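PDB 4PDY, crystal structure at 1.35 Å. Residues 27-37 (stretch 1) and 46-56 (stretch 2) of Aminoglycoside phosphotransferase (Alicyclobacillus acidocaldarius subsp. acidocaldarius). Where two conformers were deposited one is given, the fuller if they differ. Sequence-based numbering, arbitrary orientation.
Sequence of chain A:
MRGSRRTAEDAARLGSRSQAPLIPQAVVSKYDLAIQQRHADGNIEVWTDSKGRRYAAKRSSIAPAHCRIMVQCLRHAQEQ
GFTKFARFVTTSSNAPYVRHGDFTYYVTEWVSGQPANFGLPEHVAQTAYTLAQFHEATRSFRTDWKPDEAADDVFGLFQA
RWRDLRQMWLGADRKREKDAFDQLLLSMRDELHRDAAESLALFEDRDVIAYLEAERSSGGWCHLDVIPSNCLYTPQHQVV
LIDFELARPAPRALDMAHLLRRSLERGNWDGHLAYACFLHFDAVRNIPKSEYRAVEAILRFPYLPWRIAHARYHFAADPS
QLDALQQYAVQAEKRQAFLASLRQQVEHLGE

Stretch 1 (27-37) VVSKYDLAIQQ
Stretch 2, residues 46-56: VWTDSKGRRYA

A strand edge is often secured by a few backbone bonds while apolar side chains fill the space beside it, and this contact illustrates the principle. Stretch 1 opens in a helix that includes V27 and V28, passes a type I turn (V28 to Y31) and, after A34, with positive phi (53/50), I35 (-74/134) and Q37 (-137/143) are extended, with Q36 (-107/-35) a kink between them. The N-to-C directions of segments 35-37 and 46-49 stand at 112°; the register is antiparallel: Q37 pairs with T48, CA-CA 5.2 Å. T48 O accepts from both Q36 N (2.9 Å) and Q37 N (3.2 Å), since Q36 turns the two amides toward one carbonyl; T48 N returns a bond to Q37 O (2.9 Å).

Stretch 2 folds back through a type I turn, D49 to G52, pairing W47 with Y55: W47 N to Y55 O is 2.9 Å, Y55 N to W47 O 2.8 Å. D49 (chi1 p) braces the turn, its OD1 accepting from K51 N (2.9 Å) and R53 N (3.0 Å).

Apolar packing centres on W47 (m, chi2 -2°). V28 (t) lies over its face, CG1 4.1 Å from the six-membered-ring centroid; the W47 edge points toward the Y31 face in an offset edge-to-face pair, centroids 5.7 Å apart, planes at 72°. L33 (m, t) sets CD1 3.9 Å above the Y55 centroid, while I35 (m, m) brings CD1 within 3.7 Å of W47 CB.

Water 1 bridges L33 O (2.7 Å), D49 OD2 (2.7 Å) and Y55 OH (3.0 Å).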

# COMPACT_ATOMS: atom_id res chain seq x y z
N VAL A 27 -19.00 11.20 20.92
CA VAL A 27 -18.12 10.05 20.65
C VAL A 27 -16.91 10.10 21.60
O VAL A 27 -16.54 9.11 22.22
CB VAL A 27 -17.65 10.05 19.19
CG1 VAL A 27 -16.59 8.99 18.98
CG2 VAL A 27 -18.82 9.78 18.25
N VAL A 28 -16.30 11.29 21.73
CA VAL A 28 -15.14 11.45 22.58
C VAL A 28 -15.48 11.03 24.01
O VAL A 28 -14.69 10.36 24.70
CB VAL A 28 -14.70 12.94 22.61
CG1 VAL A 28 -13.43 13.13 23.43
CG2 VAL A 28 -14.52 13.52 21.23
N SER A 29 -16.67 11.43 24.46
CA SER A 29 -17.11 11.15 25.82
C SER A 29 -17.42 9.70 26.16
O SER A 29 -17.64 9.36 27.31
CB SER A 29 -18.31 12.05 26.14
OG SER A 29 -17.88 13.39 26.29
N LYS A 30 -17.41 8.81 25.16
CA LYS A 30 -17.53 7.38 25.43
C LYS A 30 -16.23 6.78 25.98
O LYS A 30 -16.25 5.73 26.60
CB LYS A 30 -17.93 6.60 24.17
CG LYS A 30 -19.27 7.01 23.59
CD LYS A 30 -20.39 6.88 24.60
CE LYS A 30 -21.75 7.33 24.07
NZ LYS A 30 -21.75 8.81 23.85
N TYR A 31 -15.11 7.48 25.77
CA TYR A 31 -13.82 7.03 26.26
C TYR A 31 -13.57 7.62 27.65
O TYR A 31 -14.33 8.49 28.12
CB TYR A 31 -12.72 7.43 25.27
CG TYR A 31 -12.86 6.71 23.95
CD1 TYR A 31 -13.69 7.18 22.95
CD2 TYR A 31 -12.17 5.53 23.70
CE1 TYR A 31 -13.85 6.49 21.74
CE2 TYR A 31 -12.33 4.83 22.52
CZ TYR A 31 -13.14 5.33 21.54
OH TYR A 31 -13.33 4.66 20.34
N ASP A 32 -12.52 7.15 28.30
CA ASP A 32 -12.08 7.70 29.58
C ASP A 32 -10.73 8.44 29.51
O ASP A 32 -9.85 8.27 30.36
CB ASP A 32 -12.01 6.60 30.64
CG ASP A 32 -13.38 6.07 31.02
OD1 ASP A 32 -14.34 6.87 31.12
OD2 ASP A 32 -13.48 4.84 31.27
N LEU A 33 -10.57 9.29 28.52
CA LEU A 33 -9.27 9.87 28.22
C LEU A 33 -9.09 11.33 28.67
O LEU A 33 -8.02 11.91 28.47
CB LEU A 33 -9.02 9.77 26.73
CG LEU A 33 -8.96 8.33 26.21
CD1 LEU A 33 -8.83 8.38 24.69
CD2 LEU A 33 -7.81 7.55 26.83
N ALA A 34 -10.14 11.91 29.22
CA ALA A 34 -10.04 13.26 29.78
C ALA A 34 -9.47 14.25 28.77
O ALA A 34 -8.54 15.00 29.05
CB ALA A 34 -9.23 13.26 31.09
N ILE A 35 -10.05 14.24 27.58
CA ILE A 35 -9.55 15.04 26.48
C ILE A 35 -9.88 16.53 26.68
O ILE A 35 -11.01 16.85 27.02
CB ILE A 35 -10.10 14.51 25.14
CG1 ILE A 35 -9.66 13.05 24.91
CG2 ILE A 35 -9.69 15.40 23.97
CD1 ILE A 35 -8.16 12.80 25.01
N GLN A 36 -8.87 17.37 26.45
CA GLN A 36 -8.95 18.83 26.59
C GLN A 36 -8.95 19.54 25.22
O GLN A 36 -9.56 20.60 25.09
CB GLN A 36 -7.73 19.35 27.40
CG GLN A 36 -7.46 18.65 28.72
CD GLN A 36 -8.57 18.87 29.71
OE1 GLN A 36 -8.91 20.01 30.03
NE2 GLN A 36 -9.16 17.78 30.19
N GLN A 37 -8.22 19.00 24.24
CA GLN A 37 -8.03 19.65 22.94
C GLN A 37 -8.18 18.60 21.82
O GLN A 37 -7.71 17.47 21.95
CB GLN A 37 -6.63 20.31 22.88
CG GLN A 37 -6.44 21.44 21.85
CD GLN A 37 -5.76 21.06 20.53
OE1 GLN A 37 -6.12 20.08 19.90
NE2 GLN A 37 -4.79 21.88 20.09
N VAL A 46 -6.51 14.38 16.20
CA VAL A 46 -5.62 14.27 17.35
C VAL A 46 -6.38 14.72 18.59
O VAL A 46 -6.96 15.80 18.60
CB VAL A 46 -4.37 15.14 17.17
CG1 VAL A 46 -3.41 15.03 18.37
CG2 VAL A 46 -3.68 14.77 15.88
N TRP A 47 -6.39 13.88 19.61
CA TRP A 47 -6.99 14.19 20.91
C TRP A 47 -5.87 14.30 21.95
O TRP A 47 -5.01 13.43 22.02
CB TRP A 47 -7.90 13.05 21.35
CG TRP A 47 -9.12 12.84 20.54
CD1 TRP A 47 -9.55 13.56 19.47
CD2 TRP A 47 -10.09 11.81 20.75
NE1 TRP A 47 -10.75 13.05 19.00
CE2 TRP A 47 -11.10 11.98 19.78
CE3 TRP A 47 -10.23 10.79 21.69
CZ2 TRP A 47 -12.20 11.14 19.70
CZ3 TRP A 47 -11.32 9.95 21.61
CH2 TRP A 47 -12.30 10.15 20.63
N THR A 48 -5.89 15.35 22.77
CA THR A 48 -4.83 15.61 23.72
C THR A 48 -5.42 15.80 25.12
O THR A 48 -6.42 16.51 25.26
CB THR A 48 -4.05 16.85 23.27
OG1 THR A 48 -3.60 16.67 21.91
CG2 THR A 48 -2.86 17.06 24.12
N ASP A 49 -4.82 15.16 26.12
CA ASP A 49 -5.25 15.31 27.52
C ASP A 49 -4.49 16.46 28.19
O ASP A 49 -3.71 17.15 27.53
CB ASP A 49 -5.17 13.98 28.30
CG ASP A 49 -3.76 13.52 28.62
OD1 ASP A 49 -2.79 14.30 28.47
OD2 ASP A 49 -3.62 12.35 29.07
N SER A 50 -4.71 16.66 29.48
CA SER A 50 -4.10 17.79 30.18
C SER A 50 -2.59 17.71 30.34
O SER A 50 -1.93 18.71 30.65
CB SER A 50 -4.73 17.97 31.56
OG SER A 50 -4.37 16.91 32.42
N LYS A 51 -2.03 16.52 30.16
CA LYS A 51 -0.59 16.31 30.22
C LYS A 51 0.04 16.37 28.82
O LYS A 51 1.24 16.23 28.68
CB LYS A 51 -0.24 14.97 30.85
CG LYS A 51 -0.99 14.54 32.09
CD LYS A 51 -0.88 15.55 33.19
CE LYS A 51 -1.54 15.02 34.45
NZ LYS A 51 -2.34 16.07 35.15
N GLY A 52 -0.78 16.56 27.79
CA GLY A 52 -0.28 16.58 26.43
C GLY A 52 -0.15 15.20 25.80
O GLY A 52 0.41 15.11 24.73
N ARG A 53 -0.61 14.16 26.48
CA ARG A 53 -0.62 12.84 25.86
C ARG A 53 -1.62 12.84 24.73
O ARG A 53 -2.73 13.34 24.89
CB ARG A 53 -0.97 11.77 26.87
CG ARG A 53 -0.88 10.39 26.25
CD ARG A 53 -0.77 9.30 27.27
NE ARG A 53 -0.45 8.06 26.55
CZ ARG A 53 0.17 7.01 27.07
NH1 ARG A 53 0.53 7.00 28.35
NH2 ARG A 53 0.42 5.96 26.30
N ARG A 54 -1.20 12.27 23.60
CA ARG A 54 -1.95 12.31 22.35
C ARG A 54 -2.57 10.94 22.01
O ARG A 54 -2.01 9.90 22.34
CB ARG A 54 -1.04 12.74 21.20
CG ARG A 54 -0.49 14.16 21.28
CD ARG A 54 0.21 14.64 20.01
NE ARG A 54 -0.05 16.07 19.78
CZ ARG A 54 -0.03 16.69 18.61
NH1 ARG A 54 0.28 16.04 17.48
NH2 ARG A 54 -0.33 17.98 18.56
N TYR A 55 -3.73 10.99 21.36
CA TYR A 55 -4.41 9.84 20.80
C TYR A 55 -4.83 10.20 19.39
O TYR A 55 -5.14 11.35 19.11
CB TYR A 55 -5.63 9.47 21.64
CG TYR A 55 -5.29 9.22 23.06
CD1 TYR A 55 -5.24 10.28 23.98
CD2 TYR A 55 -5.02 7.95 23.51
CE1 TYR A 55 -4.90 10.06 25.28
CE2 TYR A 55 -4.69 7.72 24.82
CZ TYR A 55 -4.63 8.78 25.71
OH TYR A 55 -4.33 8.54 27.01
N ALA A 56 -4.82 9.19 18.51
CA ALA A 56 -5.29 9.33 17.14
C ALA A 56 -6.70 8.74 17.03
O ALA A 56 -6.87 7.54 17.29
CB ALA A 56 -4.36 8.57 16.20
O HOH W 1 -5.66 10.57 28.75
O HOH W 2 -6.73 15.25 31.01
O HOH W 3 -5.22 17.71 20.04